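Local coordinates for putative uncharacterized protein (Chaetomium thermophilum, PDB 5T8V), which probably acts in loading cohesin onto chromatin, this chain being the C-terminal, HEAT-repeat part of the cohesin loader Scc2, at residues L864-I869 and L903-K908; E876-S881 and K916-L921; R971-Y976 and K1030-C1035. One frame throughout, in Å; residues are numbered along the deposited sequence.

Contact 1 of 3, residues L864-I869 and L903-K908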
# COMPACT_ATOMS: atom_id res chain seq x y z
N LEU A 864 13.56 23.86 48.33
CA LEU A 864 12.51 24.58 47.60
C LEU A 864 11.16 23.91 47.78
O LEU A 864 10.12 24.59 47.73
CB LEU A 864 12.87 24.66 46.12
CG LEU A 864 14.25 25.24 45.80
CD1 LEU A 864 14.44 25.33 44.29
CD2 LEU A 864 14.46 26.60 46.45
N LEU A 865 11.14 22.59 47.99
CA LEU A 865 9.91 21.89 48.33
C LEU A 865 9.51 22.08 49.78
O LEU A 865 8.39 21.70 50.15
CB LEU A 865 10.06 20.40 48.03
CG LEU A 865 10.50 20.02 46.61
CD1 LEU A 865 10.68 18.52 46.49
CD2 LEU A 865 9.49 20.52 45.58
N ARG A 866 10.38 22.67 50.61
CA ARG A 866 10.12 22.85 52.03
C ARG A 866 8.72 23.37 52.35
O ARG A 866 8.04 22.76 53.18
CB ARG A 866 11.18 23.81 52.60
CG ARG A 866 11.22 23.87 54.11
CD ARG A 866 11.89 22.64 54.69
NE ARG A 866 12.03 22.73 56.14
CZ ARG A 866 11.06 22.49 57.01
NH1 ARG A 866 9.85 22.14 56.58
NH2 ARG A 866 11.29 22.60 58.31
N PRO A 867 8.23 24.45 51.74
CA PRO A 867 6.89 24.94 52.11
C PRO A 867 5.77 23.98 51.77
O PRO A 867 4.70 24.04 52.40
CB PRO A 867 6.76 26.25 51.32
CG PRO A 867 7.71 26.11 50.19
CD PRO A 867 8.85 25.30 50.71
N TYR A 868 5.97 23.09 50.79
CA TYR A 868 4.94 22.10 50.49
C TYR A 868 4.72 21.14 51.65
O TYR A 868 3.61 20.64 51.84
CB TYR A 868 5.31 21.31 49.23
CG TYR A 868 5.17 22.09 47.94
CD1 TYR A 868 3.92 22.45 47.46
CD2 TYR A 868 6.29 22.45 47.20
CE1 TYR A 868 3.79 23.16 46.28
CE2 TYR A 868 6.16 23.15 46.01
CZ TYR A 868 4.91 23.50 45.56
OH TYR A 868 4.78 24.21 44.38
N ILE A 869 5.76 20.87 52.44
CA ILE A 869 5.63 19.96 53.57
C ILE A 869 4.80 20.60 54.68
O ILE A 869 3.94 19.95 55.28
CB ILE A 869 7.01 19.53 54.09
CG1 ILE A 869 7.70 18.60 53.08
CG2 ILE A 869 6.91 18.82 55.44
CD1 ILE A 869 8.45 19.32 51.99
N LEU A 903 16.24 17.53 59.11
CA LEU A 903 15.46 16.33 59.37
C LEU A 903 14.52 16.52 60.56
O LEU A 903 13.31 16.26 60.46
CB LEU A 903 16.40 15.15 59.63
CG LEU A 903 16.98 14.43 58.40
CD1 LEU A 903 17.63 15.41 57.43
CD2 LEU A 903 17.99 13.39 58.84
N THR A 904 15.06 16.99 61.69
CA THR A 904 14.25 17.18 62.88
C THR A 904 13.04 18.06 62.59
O THR A 904 11.89 17.69 62.88
CB THR A 904 15.10 17.79 64.00
OG1 THR A 904 16.20 16.91 64.30
CG2 THR A 904 14.28 18.02 65.26
N ASP A 905 13.27 19.23 62.00
CA ASP A 905 12.18 20.14 61.69
C ASP A 905 11.15 19.48 60.78
O ASP A 905 9.94 19.55 61.03
CB ASP A 905 12.72 21.42 61.04
CG ASP A 905 13.58 22.23 61.98
OD1 ASP A 905 13.34 22.19 63.20
OD2 ASP A 905 14.52 22.90 61.49
N VAL A 906 11.62 18.82 59.72
CA VAL A 906 10.70 18.16 58.79
C VAL A 906 9.81 17.18 59.53
O VAL A 906 8.59 17.15 59.33
CB VAL A 906 11.48 17.48 57.66
CG1 VAL A 906 10.57 16.56 56.84
CG2 VAL A 906 12.12 18.52 56.75
N ARG A 907 10.40 16.36 60.41
CA ARG A 907 9.59 15.40 61.16
C ARG A 907 8.57 16.11 62.04
O ARG A 907 7.40 15.71 62.08
CB ARG A 907 10.48 14.50 62.01
CG ARG A 907 9.70 13.51 62.86
CD ARG A 907 10.58 12.41 63.42
NE ARG A 907 11.59 12.93 64.33
CZ ARG A 907 12.50 12.18 64.95
NH1 ARG A 907 12.52 10.86 64.77
NH2 ARG A 907 13.38 12.74 65.77
N LYS A 908 8.99 17.16 62.75
CA LYS A 908 8.06 17.86 63.63
C LYS A 908 6.92 18.49 62.85
O LYS A 908 5.80 18.59 63.36
CB LYS A 908 8.80 18.92 64.44
CG LYS A 908 9.47 18.38 65.70
CD LYS A 908 9.87 19.50 66.65
CE LYS A 908 11.38 19.65 66.76
NZ LYS A 908 12.00 18.60 67.62

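Contact 2 of 3, residues E876-S881 and K916-L921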
# COMPACT_ATOMS: atom_id res chain seq x y z
N GLU A 876 -5.39 20.76 50.21
CA GLU A 876 -6.24 19.69 49.68
C GLU A 876 -5.61 19.00 48.49
O GLU A 876 -5.85 17.81 48.27
CB GLU A 876 -7.61 20.26 49.31
CG GLU A 876 -8.74 19.23 49.31
CD GLU A 876 -8.68 18.29 48.12
OE1 GLU A 876 -8.13 18.68 47.07
OE2 GLU A 876 -9.18 17.15 48.24
N ASP A 877 -4.79 19.71 47.71
CA ASP A 877 -4.13 19.09 46.57
C ASP A 877 -3.22 17.97 47.05
O ASP A 877 -2.09 18.22 47.50
CB ASP A 877 -3.33 20.13 45.78
CG ASP A 877 -2.83 19.58 44.45
OD1 ASP A 877 -3.43 18.62 43.93
OD2 ASP A 877 -1.83 20.12 43.93
N LEU A 878 -3.70 16.72 46.98
CA LEU A 878 -2.95 15.59 47.50
C LEU A 878 -1.84 15.14 46.56
O LEU A 878 -0.84 14.58 47.01
CB LEU A 878 -3.89 14.42 47.79
CG LEU A 878 -5.04 14.72 48.76
CD1 LEU A 878 -5.97 13.52 48.85
CD2 LEU A 878 -4.51 15.10 50.13
N THR A 879 -2.01 15.35 45.25
CA THR A 879 -0.99 14.97 44.29
C THR A 879 0.36 15.58 44.66
O THR A 879 1.37 14.88 44.79
CB THR A 879 -1.41 15.40 42.89
OG1 THR A 879 -2.73 14.91 42.61
CG2 THR A 879 -0.44 14.87 41.84
N VAL A 880 0.39 16.91 44.83
CA VAL A 880 1.63 17.59 45.18
C VAL A 880 2.20 17.04 46.48
O VAL A 880 3.42 16.82 46.60
CB VAL A 880 1.40 19.12 45.26
CG1 VAL A 880 0.23 19.45 46.16
CG2 VAL A 880 2.65 19.83 45.74
N SER A 881 1.34 16.81 47.47
CA SER A 881 1.81 16.33 48.77
C SER A 881 2.50 14.98 48.64
O SER A 881 3.65 14.80 49.05
CB SER A 881 0.64 16.26 49.75
OG SER A 881 0.06 17.54 49.94
N LYS A 916 -4.97 13.19 59.95
CA LYS A 916 -6.00 13.72 59.07
C LYS A 916 -5.88 13.17 57.66
O LYS A 916 -6.86 12.69 57.08
CB LYS A 916 -5.93 15.25 59.02
CG LYS A 916 -5.98 15.93 60.38
CD LYS A 916 -6.00 17.45 60.24
CE LYS A 916 -6.08 18.13 61.59
NZ LYS A 916 -6.20 19.61 61.47
N VAL A 917 -4.67 13.25 57.10
CA VAL A 917 -4.41 12.94 55.69
C VAL A 917 -5.00 11.59 55.30
O VAL A 917 -5.02 10.66 56.13
CB VAL A 917 -2.90 12.98 55.42
CG1 VAL A 917 -2.19 11.83 56.14
CG2 VAL A 917 -2.63 12.93 53.95
N PRO A 918 -5.49 11.41 54.06
CA PRO A 918 -6.01 10.10 53.66
C PRO A 918 -4.97 8.98 53.73
O PRO A 918 -3.80 9.23 54.01
CB PRO A 918 -6.48 10.33 52.21
CG PRO A 918 -5.88 11.63 51.79
CD PRO A 918 -5.76 12.44 53.04
N ARG A 919 -5.42 7.75 53.46
CA ARG A 919 -4.55 6.59 53.60
C ARG A 919 -3.41 6.60 52.60
O ARG A 919 -2.24 6.49 52.97
CB ARG A 919 -5.39 5.32 53.45
CG ARG A 919 -4.59 4.01 53.40
CD ARG A 919 -5.44 2.87 52.86
NE ARG A 919 -4.61 1.80 52.31
CZ ARG A 919 -4.33 0.65 52.92
NH1 ARG A 919 -4.83 0.38 54.12
NH2 ARG A 919 -3.56 -0.24 52.32
N ALA A 920 -3.74 6.73 51.31
CA ALA A 920 -2.72 6.61 50.26
C ALA A 920 -1.54 7.54 50.52
O ALA A 920 -0.39 7.17 50.26
CB ALA A 920 -3.34 6.89 48.90
N LEU A 921 -1.81 8.74 51.03
CA LEU A 921 -0.72 9.65 51.36
C LEU A 921 -0.12 9.31 52.72
O LEU A 921 1.10 9.45 52.91
CB LEU A 921 -1.22 11.10 51.34
CG LEU A 921 -0.22 12.20 51.68
CD1 LEU A 921 1.10 11.99 50.97
CD2 LEU A 921 -0.79 13.57 51.29

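Contact 3 of 3, residues R971-Y976 and K1030-C1035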
# COMPACT_ATOMS: atom_id res chain seq x y z
N ARG A 971 -15.11 6.46 63.65
CA ARG A 971 -14.13 7.09 62.77
C ARG A 971 -12.82 7.33 63.51
O ARG A 971 -11.73 7.11 62.95
CB ARG A 971 -14.69 8.39 62.20
CG ARG A 971 -15.97 8.19 61.39
CD ARG A 971 -16.44 9.47 60.71
NE ARG A 971 -16.92 10.46 61.66
CZ ARG A 971 -17.62 11.55 61.32
NH1 ARG A 971 -17.91 11.78 60.05
NH2 ARG A 971 -18.02 12.40 62.26
N GLN A 972 -12.90 7.77 64.77
CA GLN A 972 -11.70 7.86 65.60
C GLN A 972 -10.94 6.54 65.59
O GLN A 972 -9.72 6.51 65.37
CB GLN A 972 -12.08 8.24 67.03
CG GLN A 972 -12.71 9.61 67.18
CD GLN A 972 -12.91 10.00 68.63
OE1 GLN A 972 -12.17 9.54 69.51
NE2 GLN A 972 -13.90 10.84 68.90
N PHE A 973 -11.65 5.43 65.83
CA PHE A 973 -10.99 4.13 65.80
C PHE A 973 -10.41 3.84 64.42
O PHE A 973 -9.33 3.26 64.31
CB PHE A 973 -11.96 3.02 66.19
CG PHE A 973 -11.48 1.66 65.79
CD1 PHE A 973 -10.49 1.03 66.52
CD2 PHE A 973 -11.99 1.02 64.67
CE1 PHE A 973 -10.02 -0.21 66.15
CE2 PHE A 973 -11.54 -0.22 64.30
CZ PHE A 973 -10.55 -0.84 65.04
N ASP A 974 -11.14 4.19 63.36
CA ASP A 974 -10.61 4.01 62.02
C ASP A 974 -9.24 4.67 61.90
O ASP A 974 -8.30 4.07 61.36
CB ASP A 974 -11.57 4.59 60.98
CG ASP A 974 -11.09 4.38 59.56
OD1 ASP A 974 -10.21 5.15 59.11
OD2 ASP A 974 -11.59 3.46 58.88
N ARG A 975 -9.11 5.89 62.42
CA ARG A 975 -7.83 6.58 62.31
C ARG A 975 -6.77 5.94 63.20
O ARG A 975 -5.61 5.79 62.78
CB ARG A 975 -8.00 8.06 62.65
CG ARG A 975 -6.87 8.93 62.12
CD ARG A 975 -6.91 9.01 60.60
NE ARG A 975 -5.71 9.62 60.04
CZ ARG A 975 -5.44 9.69 58.74
NH1 ARG A 975 -6.30 9.19 57.86
NH2 ARG A 975 -4.33 10.27 58.32
N TYR A 976 -7.13 5.57 64.42
CA TYR A 976 -6.18 4.90 65.30
C TYR A 976 -5.62 3.65 64.64
O TYR A 976 -4.40 3.50 64.48
CB TYR A 976 -6.85 4.55 66.63
CG TYR A 976 -7.19 5.73 67.51
CD1 TYR A 976 -6.35 6.84 67.59
CD2 TYR A 976 -8.35 5.74 68.27
CE1 TYR A 976 -6.66 7.92 68.39
CE2 TYR A 976 -8.67 6.82 69.08
CZ TYR A 976 -7.82 7.90 69.14
OH TYR A 976 -8.13 8.98 69.94
N LYS A 1030 -13.78 -3.33 59.33
CA LYS A 1030 -12.95 -3.04 58.16
C LYS A 1030 -11.60 -2.47 58.56
O LYS A 1030 -10.57 -3.13 58.30
CB LYS A 1030 -13.71 -2.12 57.19
CG LYS A 1030 -12.87 -1.69 56.00
CD LYS A 1030 -13.60 -0.70 55.10
CE LYS A 1030 -12.68 -0.18 54.01
NZ LYS A 1030 -11.48 0.53 54.56
N PRO A 1031 -11.51 -1.30 59.18
CA PRO A 1031 -10.18 -0.74 59.48
C PRO A 1031 -9.37 -1.59 60.44
O PRO A 1031 -8.13 -1.46 60.46
CB PRO A 1031 -10.51 0.64 60.08
CG PRO A 1031 -11.89 0.50 60.62
CD PRO A 1031 -12.59 -0.44 59.69
N ALA A 1032 -10.01 -2.44 61.24
CA ALA A 1032 -9.26 -3.37 62.09
C ALA A 1032 -8.53 -4.40 61.25
O ALA A 1032 -7.31 -4.59 61.39
CB ALA A 1032 -10.21 -4.05 63.08
N LEU A 1033 -9.26 -5.08 60.36
CA LEU A 1033 -8.62 -6.05 59.47
C LEU A 1033 -7.59 -5.39 58.58
O LEU A 1033 -6.53 -5.96 58.30
CB LEU A 1033 -9.69 -6.77 58.64
CG LEU A 1033 -10.53 -7.76 59.45
CD1 LEU A 1033 -11.79 -8.12 58.70
CD2 LEU A 1033 -9.73 -9.01 59.79
N ASP A 1034 -7.87 -4.17 58.11
CA ASP A 1034 -6.89 -3.41 57.35
C ASP A 1034 -5.62 -3.21 58.17
O ASP A 1034 -4.50 -3.43 57.68
CB ASP A 1034 -7.48 -2.07 56.93
CG ASP A 1034 -6.65 -1.37 55.87
OD1 ASP A 1034 -5.49 -1.77 55.65
OD2 ASP A 1034 -7.16 -0.41 55.26
N CYS A 1035 -5.77 -2.80 59.43
CA CYS A 1035 -4.63 -2.58 60.30
C CYS A 1035 -3.80 -3.85 60.46
O CYS A 1035 -2.60 -3.88 60.15
CB CYS A 1035 -5.11 -2.07 61.66
SG CYS A 1035 -3.84 -2.00 62.94

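Contact 1 of 3, residues L864-I869 and L903-K908
NH1 of R866 forms a salt bridge with OE1 of E909, on helix 900-910, the helix that also carries D905 and V906. NH2 of R866 lies 3.3 Å from CB of D905, so it meets the aliphatic root of that residue, at a slant to the guanidinium plane. OD2 of D905 stays 4.5 Å from NH2 of R866, too far for a salt bridge, and OD1 of D905 is hydrogen-bonded to NE2 of Q901. The acidic group probably still adds some electrostatic attraction. V906 meets the flat of the cation. Its CG2 sits over the centre of one guanidinium face, 4.1 Å from CZ of R866. The R866 chain leaves with CG anti to the backbone N (chi1 -167°) and bends at chi2 (75°), which carries the charged end over to helix 900-910. The CB of I869 points toward helix 900-910, and its side chain packs on L910. This joins helix 866-870 to helix 900-910. L865, Y868 and I869 also touch helix 878-891, while L903 and R907 of helix 900-910 pack against helix 919-935.

Contact 2 of 3, residues E876-S881 and K916-L921
L878 and S881 meet P918 and L921 in a small, largely apolar contact. L878 and P918 approach tip to tip. CD1 of L878 is 3.5 Å from CG of P918, and CD2 of L878 lies a little farther from both CG and CD of the same ring. CD2 of L878 also faces CD2 of L921 at 4.2 Å. The second apolar group is built round L921. A chi1 of 180° sets its CG opposite the backbone N, and this turns the branch toward helix 878-891. CD2 of L921 touches CB of S881 at 3.4 Å, so the serine offers its methylene here and not its hydroxyl. CD1 of L921 sits near C of S881. L921 also packs on R882 and, about a turn farther along, V885.

The contact joins the starts of two helices, 878-891 and 919-935, in the helical solenoid of this HEAT-repeat protein. P918 holds the N-cap position of the second helix, so its ring meets L878 right at the helix start.

The polar bonds here stay within segment 876-881 or go to R840. OG of S881 makes a weak hydrogen bond to O of D877, 3.3 Å long. D877 is at the N-cap position, but its side chain makes no capping bond. Its OD1 forms a salt bridge with NH1 of R840, which also bonds OG1 of T879.

Contact 3 of 3, residues R971-Y976 and K1030-C1035
F973 and D974 pack on P1031 and A1032 where two neighbouring helices of the HEAT-repeat solenoid run side by side. The axes of helix segments 971-976 and 1030-1035 are nearly parallel, 6° apart, and come within 8.9 Å. Beyond CB of F973, a chi1 of 163° swings the ring away from the backbone N and out toward helix 1026-1042. CD2 of F973 lies 4.1 Å from CG of P1031. CE2 of F973 is 3.8 Å from CG of P1031 and also nears N of A1032. CZ of F973, the tip, meets CB of A1032 at 3.8 Å, edge-on and near the ring plane. The F973 ring also meets that of F1019, with the planes about 70° apart. With an alanine here, a gap is likely to open beside P1031 and A1032, and F1019 would probably lose the ring it meets. Helix 1026-1042 is kinked at P1031, whose N has no bond to the turn before. The proline points CB toward the partner helix. There D974 crosses it at about a right angle, and the carboxylate oxygen OD2 of D974 rests 3.2 Å from CB of P1031.

Contacts 1, 2 and 3 lie in one region of the helical solenoid. The centres of contacts 1 and 2 are about 16 Å apart, those of contacts 2 and 3 about 18 Å. Contacts 1 and 3 are about 28 Å apart between centres, with nearest atoms about 13 Å apart. Contacts 1 and 2 alternate along the chain, and contact 3 follows both. CD1 of Y868 in contact 1 packs 3.4 Å from CG2 of V880 in contact 2. Contact 2 is tied to contact 3 by a 2.7 Å salt bridge from R919 NH1 to D1034 OD2. Helices 878-891 and 919-935 of contact 2 thus link those of contacts 1 and 3 within the stacked HEAT-repeat part.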